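Local coordinates for protein O-methyltransferase (Burkholderia thailandensis, PDB 3MCZ) that probably transfers a methyl group from S-adenosylmethionine to a hydroxyl of an unspecified substrate and forms a dimer, at residues V115-L120 against F140-R145; H272-V277 against G281-L286; D47-L52 against A60-S65. One frame throughout, in Å; residues are numbered along the deposited sequence.

How the interactions relate
The three contacts follow one another along the chain, from the dimerisation domain to the methyltransferase domain. Interaction 3 (47-52 with 60-65) lies in the helix-turn-helix-like region, its centre about 31 Å from that of the chain, and interaction 2 (272-277 with 281-286) in the Rossmann-like domain on the opposite side of the chain's centre; their own centres are 51 Å apart. Interaction 1 (115-120 with 140-145) lies nearer the middle, with its centre 27 Å from that of interaction 3 and 30 Å from that of interaction 2. None touches another: the nearest atoms of interactions 1 and 3 are about 6 Å apart. Val115 and Gln118 beside interaction 1, and Asp47 beside interaction 3, meet the second subunit.

Interaction 1 of 3, residues V115-L120 against F140-R145; sequences VEHQYL and FQQESR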
loop_
_atom_site.group_PDB
_atom_site.type_symbol
_atom_site.label_atom_id
_atom_site.label_comp_id
_atom_site.label_asym_id
_atom_site.label_seq_id
_atom_site.Cartn_x
_atom_site.Cartn_y
_atom_site.Cartn_z
ATOM N N VAL A 115 -8.816 -10.629 0.498
ATOM C CA VAL A 115 -8.857 -9.186 0.256
ATOM C C VAL A 115 -9.584 -8.445 1.387
ATOM O O VAL A 115 -9.090 -7.435 1.898
ATOM C CB VAL A 115 -9.462 -8.851 -1.135
ATOM C CG1 VAL A 115 -9.651 -7.359 -1.282
ATOM C CG2 VAL A 115 -8.553 -9.406 -2.210
ATOM N N GLU A 116 -10.689 -9.021 1.840
ATOM C CA GLU A 116 -11.504 -8.426 2.898
ATOM C C GLU A 116 -10.763 -8.400 4.227
ATOM O O GLU A 116 -10.811 -7.403 4.959
ATOM C CB GLU A 116 -12.782 -9.220 3.075
ATOM C CG GLU A 116 -13.642 -8.697 4.205
ATOM C CD GLU A 116 -14.986 -9.391 4.267
ATOM O OE1 GLU A 116 -15.107 -10.531 3.784
ATOM O OE2 GLU A 116 -15.923 -8.767 4.775
ATOM N N HIS A 117 -10.056 -9.484 4.521
ATOM C CA HIS A 117 -9.270 -9.554 5.735
ATOM C C HIS A 117 -8.218 -8.426 5.692
ATOM O O HIS A 117 -7.974 -7.735 6.684
ATOM C CB HIS A 117 -8.551 -10.901 5.869
ATOM C CG HIS A 117 -7.550 -10.905 6.978
ATOM N ND1 HIS A 117 -7.909 -10.656 8.287
ATOM C CD2 HIS A 117 -6.202 -11.071 6.976
ATOM C CE1 HIS A 117 -6.823 -10.675 9.045
ATOM N NE2 HIS A 117 -5.776 -10.942 8.277
ATOM N N GLN A 118 -7.584 -8.271 4.538
ATOM C CA GLN A 118 -6.564 -7.234 4.364
ATOM C C GLN A 118 -7.154 -5.814 4.459
ATOM O O GLN A 118 -6.631 -4.980 5.179
ATOM C CB GLN A 118 -5.808 -7.443 3.073
ATOM C CG GLN A 118 -4.909 -8.699 3.074
ATOM C CD GLN A 118 -4.457 -9.105 1.688
ATOM O OE1 GLN A 118 -5.186 -8.924 0.703
ATOM N NE2 GLN A 118 -3.276 -9.721 1.606
ATOM N N TYR A 119 -8.233 -5.514 3.762
ATOM C CA TYR A 119 -8.751 -4.152 3.887
ATOM C C TYR A 119 -9.332 -3.821 5.231
ATOM O O TYR A 119 -9.335 -2.672 5.633
ATOM C CB TYR A 119 -9.652 -3.734 2.744
ATOM C CG TYR A 119 -10.997 -4.328 2.578
ATOM C CD1 TYR A 119 -12.009 -4.116 3.499
ATOM C CD2 TYR A 119 -11.315 -4.996 1.385
ATOM C CE1 TYR A 119 -13.269 -4.624 3.274
ATOM C CE2 TYR A 119 -12.579 -5.508 1.155
ATOM C CZ TYR A 119 -13.547 -5.327 2.104
ATOM O OH TYR A 119 -14.815 -5.844 1.878
ATOM N N LEU A 120 -9.758 -4.836 5.973
ATOM C CA LEU A 120 -10.225 -4.591 7.345
ATOM C C LEU A 120 -9.110 -4.165 8.334
ATOM O O LEU A 120 -9.426 -3.744 9.466
ATOM C CB LEU A 120 -10.971 -5.838 7.870
ATOM C CG LEU A 120 -12.338 -6.062 7.187
ATOM C CD1 LEU A 120 -12.992 -7.390 7.637
ATOM C CD2 LEU A 120 -13.258 -4.834 7.465
ATOM N N PHE A 140 -8.316 -2.461 18.938
ATOM C CA PHE A 140 -8.420 -2.922 17.529
ATOM C C PHE A 140 -7.696 -4.256 17.169
ATOM O O PHE A 140 -7.888 -4.824 16.082
ATOM C CB PHE A 140 -7.984 -1.788 16.584
ATOM C CG PHE A 140 -6.590 -1.235 16.866
ATOM C CD1 PHE A 140 -5.478 -1.884 16.393
ATOM C CD2 PHE A 140 -6.418 -0.089 17.625
ATOM C CE1 PHE A 140 -4.194 -1.376 16.656
ATOM C CE2 PHE A 140 -5.159 0.425 17.892
ATOM C CZ PHE A 140 -4.045 -0.224 17.404
ATOM N N GLN A 141 -6.890 -4.794 18.084
ATOM C CA GLN A 141 -6.183 -6.035 17.826
ATOM C C GLN A 141 -7.107 -7.270 17.937
ATOM O O GLN A 141 -8.219 -7.188 18.496
ATOM C CB GLN A 141 -4.978 -6.143 18.776
ATOM C CG GLN A 141 -3.946 -5.011 18.527
ATOM C CD GLN A 141 -2.709 -5.110 19.401
ATOM O OE1 GLN A 141 -2.775 -4.877 20.626
ATOM N NE2 GLN A 141 -1.562 -5.451 18.780
ATOM N N GLN A 142 -6.651 -8.402 17.407
ATOM C CA GLN A 142 -7.530 -9.563 17.164
ATOM C C GLN A 142 -8.202 -10.138 18.407
ATOM O O GLN A 142 -9.387 -10.523 18.375
ATOM C CB GLN A 142 -6.754 -10.681 16.428
ATOM C CG GLN A 142 -6.451 -10.292 14.994
ATOM C CD GLN A 142 -5.752 -11.394 14.187
ATOM O OE1 GLN A 142 -5.174 -12.333 14.752
ATOM N NE2 GLN A 142 -5.825 -11.284 12.857
ATOM N N GLU A 143 -7.453 -10.191 19.500
ATOM C CA GLU A 143 -7.987 -10.719 20.746
ATOM C C GLU A 143 -9.153 -9.857 21.280
ATOM O O GLU A 143 -10.037 -10.393 21.958
ATOM C CB GLU A 143 -6.880 -10.963 21.800
ATOM C CG GLU A 143 -5.995 -9.758 22.164
ATOM C CD GLU A 143 -4.747 -9.624 21.303
ATOM O OE1 GLU A 143 -4.878 -9.781 20.064
ATOM O OE2 GLU A 143 -3.638 -9.361 21.859
ATOM N N SER A 144 -9.197 -8.570 20.911
ATOM C CA SER A 144 -10.271 -7.636 21.342
ATOM C C SER A 144 -11.381 -7.496 20.319
ATOM O O SER A 144 -12.459 -6.940 20.629
ATOM C CB SER A 144 -9.692 -6.226 21.582
ATOM O OG SER A 144 -8.371 -6.266 22.131
ATOM N N ARG A 145 -11.100 -7.937 19.091
ATOM C CA ARG A 145 -11.956 -7.695 17.922
ATOM C C ARG A 145 -12.837 -8.886 17.558
ATOM O O ARG A 145 -13.986 -8.698 17.223
ATOM C CB ARG A 145 -11.100 -7.326 16.713
ATOM C CG ARG A 145 -11.871 -6.981 15.479
ATOM C CD ARG A 145 -10.931 -6.688 14.339
ATOM N NE ARG A 145 -11.602 -6.003 13.217
ATOM C CZ ARG A 145 -10.939 -5.420 12.214
ATOM N NH1 ARG A 145 -9.605 -5.416 12.182
ATOM N NH2 ARG A 145 -11.608 -4.850 11.235
#
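The guanidinium of Arg145 turns its edge to the backbone carbonyl of Leu120, whose O lies in the guanidinium plane. Both terminal nitrogens hold this one oxygen in an end-on grip. NH2 of Arg145 is 3.0 Å from Leu120 O, with an angle of 155° at the hydrogen, while Arg145 NH1 makes a longer, more bent bond of 3.2 Å to the same O. They come from the same face of the carbonyl: NH2 is tilted from its plane and NH1 stands well above it. Two bonds from one flat group, with NE held by a salt bridge to Asp149, should fix the plane of the guanidinium.

The second flat pair is looser. The amide of Gln142 sets NE2 at the edge of the His117 ring, 4.0 Å from CE1, with the amide and ring planes 51° apart; this is a van der Waals contact, not a hydrogen bond.

Reach matters on the arginine side. Its CG is anti to the backbone N (chi1 -177°), and the chain runs extended to NE, carrying the guanidinium across to Leu120 O. At its tip NH2 also lies 3.6 Å from Leu120 CB, the arginine and leucine side chains crossing at about a right angle. The carboxylate of Asp149 would partly offset the positive charge.

The contact thus joins the last part of helix 112-119 and the residue after it to the short helix 142-145, which Gln141 precedes as N-cap residue. Helix 150-172 packs against both: Ala152 touches Leu120 and Arg145, and Phe156 meets the His117 ring and the Gln142 side chain. On helix 112-119, Val115 packs on helix 35-46, and Gln118 hydrogen-bonds Ser32 of the second subunit.

Interaction 2 of 3, residues H272-V277 against G281-L286; sequences HAAGLV and GALLIL
Apolar contacts between side chains join the last turns of helix 263-275, and Val277 of the short strand 277-278, to strand 281-288, with Leu283 in the middle. With chi1 at 174°, Leu283 swings CG beside its own carbonyl carbon, and its two methyls divide between neighbouring residues of the helix: CD1 meets Ala273 CB at 3.8 Å, while CD2 lies 4.2 Å from Ala274 CB. Past the helix, Val277 CG2 rests on Leu283 CB at 3.8 Å, the two side chains crossing at about a right angle.

This is the second half of a beta-alpha-beta crossover (strand 251-255, helix 263-275, strand 281-288) of the Rossmann-like methyltransferase fold; strand 281-288 runs parallel to 251-255 in the seven-stranded mixed sheet and antiparallel to 341-347. Val252 of the parallel neighbour touches both Val277 and Leu283.

A second kind of contact is side chain on backbone. Val277 CG1 presses on the start of the strand, 3.3 Å from Gly281 C and 3.4 Å from Ala282 N, a close fit beside a residue without a side chain.

No hydrogen bond crosses between the segments. Polar links run elsewhere: Arg348 hydrogen-bonds the carbonyl oxygens of Ala274 and Val277 through NH2 and NE, and backbone bonds join Leu283 to Gly346.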
loop_
_atom_site.group_PDB
_atom_site.type_symbol
_atom_site.label_atom_id
_atom_site.label_comp_id
_atom_site.label_asym_id
_atom_site.label_seq_id
_atom_site.Cartn_x
_atom_site.Cartn_y
_atom_site.Cartn_z
ATOM N N HIS A 272 4.731 -28.355 26.631
ATOM C CA HIS A 272 3.480 -29.035 26.895
ATOM C C HIS A 272 3.118 -29.925 25.702
ATOM O O HIS A 272 2.666 -31.066 25.880
ATOM C CB HIS A 272 2.369 -28.020 27.093
ATOM C CG HIS A 272 2.518 -27.185 28.326
ATOM N ND1 HIS A 272 1.982 -25.919 28.432
ATOM C CD2 HIS A 272 3.143 -27.428 29.496
ATOM C CE1 HIS A 272 2.276 -25.415 29.617
ATOM N NE2 HIS A 272 2.997 -26.305 30.274
ATOM N N ALA A 273 3.298 -29.383 24.508
ATOM C CA ALA A 273 2.998 -30.096 23.274
ATOM C C ALA A 273 3.822 -31.357 23.174
ATOM O O ALA A 273 3.301 -32.439 22.855
ATOM C CB ALA A 273 3.254 -29.219 22.041
ATOM N N ALA A 274 5.109 -31.201 23.438
ATOM C CA ALA A 274 6.040 -32.308 23.364
ATOM C C ALA A 274 5.611 -33.390 24.377
ATOM O O ALA A 274 5.670 -34.566 24.070
ATOM C CB ALA A 274 7.439 -31.836 23.641
ATOM N N GLY A 275 5.165 -32.977 25.562
ATOM C CA GLY A 275 4.721 -33.932 26.580
ATOM C C GLY A 275 3.542 -34.800 26.119
ATOM O O GLY A 275 3.338 -35.911 26.620
ATOM N N LEU A 276 2.767 -34.315 25.145
ATOM C CA LEU A 276 1.637 -35.105 24.620
ATOM C C LEU A 276 2.066 -36.218 23.651
ATOM O O LEU A 276 1.268 -37.120 23.371
ATOM C CB LEU A 276 0.631 -34.213 23.912
ATOM C CG LEU A 276 -0.177 -33.153 24.672
ATOM C CD1 LEU A 276 -0.898 -32.339 23.648
ATOM C CD2 LEU A 276 -1.141 -33.864 25.584
ATOM N N VAL A 277 3.295 -36.157 23.147
ATOM C CA VAL A 277 3.775 -37.054 22.105
ATOM C C VAL A 277 4.121 -38.457 22.674
ATOM O O VAL A 277 5.014 -38.589 23.503
ATOM C CB VAL A 277 5.019 -36.494 21.386
ATOM C CG1 VAL A 277 5.526 -37.522 20.315
ATOM C CG2 VAL A 277 4.733 -35.099 20.742
ATOM N N GLY A 281 6.349 -41.289 18.488
ATOM C CA GLY A 281 5.487 -40.299 17.848
ATOM C C GLY A 281 6.261 -39.049 17.442
ATOM O O GLY A 281 7.483 -38.982 17.554
ATOM N N ALA A 282 5.527 -38.049 16.985
ATOM C CA ALA A 282 6.143 -36.829 16.458
ATOM C C ALA A 282 5.362 -35.594 16.850
ATOM O O ALA A 282 4.125 -35.602 16.903
ATOM C CB ALA A 282 6.262 -36.895 14.908
ATOM N N LEU A 283 6.113 -34.532 17.087
ATOM C CA LEU A 283 5.588 -33.189 17.225
ATOM C C LEU A 283 5.903 -32.430 15.924
ATOM O O LEU A 283 7.079 -32.397 15.474
ATOM C CB LEU A 283 6.290 -32.485 18.403
ATOM C CG LEU A 283 5.937 -30.996 18.586
ATOM C CD1 LEU A 283 4.418 -30.777 18.775
ATOM C CD2 LEU A 283 6.719 -30.340 19.734
ATOM N N LEU A 284 4.877 -31.833 15.310
ATOM C CA LEU A 284 5.056 -31.073 14.082
ATOM C C LEU A 284 4.849 -29.610 14.390
ATOM O O LEU A 284 3.845 -29.243 14.994
ATOM C CB LEU A 284 4.061 -31.482 12.998
ATOM C CG LEU A 284 4.013 -32.960 12.622
ATOM C CD1 LEU A 284 3.019 -33.200 11.471
ATOM C CD2 LEU A 284 5.406 -33.543 12.286
ATOM N N ILE A 285 5.812 -28.785 13.994
ATOM C CA ILE A 285 5.661 -27.343 14.099
ATOM C C ILE A 285 5.933 -26.696 12.751
ATOM O O ILE A 285 7.013 -26.791 12.224
ATOM C CB ILE A 285 6.603 -26.727 15.130
ATOM C CG1 ILE A 285 6.434 -27.386 16.522
ATOM C CG2 ILE A 285 6.377 -25.172 15.178
ATOM C CD1 ILE A 285 7.474 -26.953 17.582
ATOM N N LEU A 286 4.920 -26.042 12.208
ATOM C CA LEU A 286 5.052 -25.311 10.978
ATOM C C LEU A 286 5.227 -23.842 11.350
ATOM O O LEU A 286 4.422 -23.281 12.092
ATOM C CB LEU A 286 3.787 -25.489 10.171
ATOM C CG LEU A 286 3.791 -24.890 8.783
ATOM C CD1 LEU A 286 4.860 -25.551 7.900
ATOM C CD2 LEU A 286 2.374 -25.086 8.196
#

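Interaction 3 of 3, residues D47-L52 against A60-S65; sequences DKLFDL and AEVAAS
Leu52 lays its methyls against helix 59-66, within the helix-turn-helix-like dimerisation domain of the O-methyltransferase family. It stands on a weakly bonded helical turn, 49-52, and its first torsion (chi1 -170°) extends the side chain away from its own N, bringing the fork onto Val62. There CD2 rests 3.8 Å from Val62 CA and 4.0 Å from Val62 CG2.

Val62 presents its two methyls to different leucines. While CG2 faces Leu52, CG1 meets Leu49 CD1 at 3.9 Å, the side chains crossing at about a right angle; this holds for one of two modelled conformers of Leu49 and is less certain.

All the touching between the segments is van der Waals, with no hydrogen bond across. Both leucines also touch Phe66, later on the same helix as Val62, and Leu49 packs on Leu76 and Leu80 of helix 70-82, so the contact belongs to a small apolar core. Beyond it, Asp47 makes a salt bridge to Arg133 of the second subunit.

At the solvent-facing margin Ser65 lies against the fork of Leu52, its OG 3.7 Å from Leu52 CD1 and its CB 3.8 Å from Leu52 CD2.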
loop_
_atom_site.group_PDB
_atom_site.type_symbol
_atom_site.label_atom_id
_atom_site.label_comp_id
_atom_site.label_asym_id
_atom_site.label_seq_id
_atom_site.Cartn_x
_atom_site.Cartn_y
_atom_site.Cartn_z
ATOM N N ASP A 47 -17.239 -3.561 -3.376
ATOM C CA ASP A 47 -18.462 -3.171 -4.058
ATOM C C ASP A 47 -18.848 -4.211 -5.122
ATOM O O ASP A 47 -19.822 -4.022 -5.839
ATOM C CB ASP A 47 -18.284 -1.780 -4.705
ATOM C CG ASP A 47 -19.413 -0.791 -4.337
ATOM O OD1 ASP A 47 -20.345 -1.173 -3.589
ATOM O OD2 ASP A 47 -19.385 0.377 -4.800
ATOM N N LYS A 48 -18.094 -5.308 -5.214
ATOM C CA LYS A 48 -18.353 -6.390 -6.183
ATOM C C LYS A 48 -18.489 -5.871 -7.638
ATOM O O LYS A 48 -19.384 -6.289 -8.387
ATOM C CB LYS A 48 -19.592 -7.224 -5.791
ATOM C CG LYS A 48 -19.520 -7.806 -4.381
ATOM C CD LYS A 48 -20.835 -8.496 -3.976
ATOM C CE LYS A 48 -20.680 -9.150 -2.591
ATOM N NZ LYS A 48 -20.585 -8.124 -1.494
ATOM N N LEU A 49 -17.614 -4.955 -8.022
ATOM C CA LEU A 49 -17.658 -4.375 -9.361
ATOM C C LEU A 49 -17.441 -5.440 -10.429
ATOM O O LEU A 49 -18.051 -5.414 -11.498
ATOM C CB LEU A 49 -16.580 -3.286 -9.476
ATOM C CG LEU A 49 -16.433 -2.587 -10.823
ATOM C CD1 LEU A 49 -17.694 -1.815 -11.198
ATOM C CD2 LEU A 49 -15.216 -1.650 -10.793
ATOM N N PHE A 50 -16.569 -6.395 -10.136
ATOM C CA PHE A 50 -16.171 -7.393 -11.139
ATOM C C PHE A 50 -17.242 -8.446 -11.460
ATOM O O PHE A 50 -17.143 -9.165 -12.470
ATOM C CB PHE A 50 -14.870 -8.068 -10.726
ATOM C CG PHE A 50 -13.739 -7.113 -10.540
ATOM C CD1 PHE A 50 -13.290 -6.336 -11.588
ATOM C CD2 PHE A 50 -13.110 -6.981 -9.288
ATOM C CE1 PHE A 50 -12.217 -5.458 -11.402
ATOM C CE2 PHE A 50 -12.047 -6.108 -9.103
ATOM C CZ PHE A 50 -11.603 -5.341 -10.166
ATOM N N ASP A 51 -18.258 -8.526 -10.609
ATOM C CA ASP A 51 -19.415 -9.353 -10.885
ATOM C C ASP A 51 -20.219 -8.718 -12.015
ATOM O O ASP A 51 -20.786 -9.434 -12.842
ATOM C CB ASP A 51 -20.286 -9.517 -9.631
ATOM C CG ASP A 51 -19.752 -10.581 -8.679
ATOM O OD1 ASP A 51 -18.529 -10.837 -8.662
ATOM O OD2 ASP A 51 -20.568 -11.187 -7.952
ATOM N N LEU A 52 -20.290 -7.385 -12.045
ATOM C CA LEU A 52 -21.001 -6.679 -13.132
ATOM C C LEU A 52 -20.277 -6.823 -14.466
ATOM O O LEU A 52 -20.910 -7.018 -15.513
ATOM C CB LEU A 52 -21.192 -5.192 -12.808
ATOM C CG LEU A 52 -22.119 -4.414 -13.757
ATOM C CD1 LEU A 52 -23.593 -4.854 -13.627
ATOM C CD2 LEU A 52 -21.978 -2.910 -13.527
ATOM N N ALA A 60 -21.240 4.274 -18.795
ATOM C CA ALA A 60 -22.656 4.608 -18.567
ATOM C C ALA A 60 -23.419 3.495 -17.859
ATOM O O ALA A 60 -24.200 3.775 -16.946
ATOM C CB ALA A 60 -23.366 4.953 -19.858
ATOM N N GLU A 61 -23.214 2.249 -18.292
ATOM C CA GLU A 61 -23.900 1.092 -17.705
ATOM C C GLU A 61 -23.410 0.807 -16.287
ATOM O O GLU A 61 -24.214 0.574 -15.387
ATOM C CB GLU A 61 -23.729 -0.141 -18.585
ATOM C CG GLU A 61 -24.506 -0.022 -19.891
ATOM C CD GLU A 61 -24.124 -1.065 -20.940
ATOM O OE1 GLU A 61 -22.972 -1.544 -20.966
ATOM O OE2 GLU A 61 -25.004 -1.391 -21.763
ATOM N N VAL A 62 -22.092 0.828 -16.080
ATOM C CA VAL A 62 -21.546 0.677 -14.738
ATOM C C VAL A 62 -22.102 1.760 -13.807
ATOM O O VAL A 62 -22.501 1.456 -12.674
ATOM C CB VAL A 62 -19.985 0.731 -14.753
ATOM C CG1 VAL A 62 -19.430 0.850 -13.372
ATOM C CG2 VAL A 62 -19.431 -0.505 -15.455
ATOM N N ALA A 63 -22.127 3.002 -14.284
ATOM C CA ALA A 63 -22.556 4.159 -13.488
ATOM C C ALA A 63 -24.021 4.059 -13.126
ATOM O O ALA A 63 -24.396 4.343 -11.988
ATOM C CB ALA A 63 -22.282 5.478 -14.231
ATOM N N ALA A 64 -24.835 3.640 -14.087
ATOM C CA ALA A 64 -26.279 3.477 -13.846
ATOM C C ALA A 64 -26.515 2.404 -12.782
ATOM O O ALA A 64 -27.336 2.603 -11.887
ATOM C CB ALA A 64 -27.006 3.134 -15.117
ATOM N N SER A 65 -25.790 1.287 -12.877
ATOM C CA SER A 65 -25.926 0.170 -11.938
ATOM C C SER A 65 -25.589 0.550 -10.520
ATOM O O SER A 65 -26.281 0.143 -9.597
ATOM C CB SER A 65 -25.012 -1.004 -12.326
ATOM O OG SER A 65 -25.542 -1.739 -13.417
#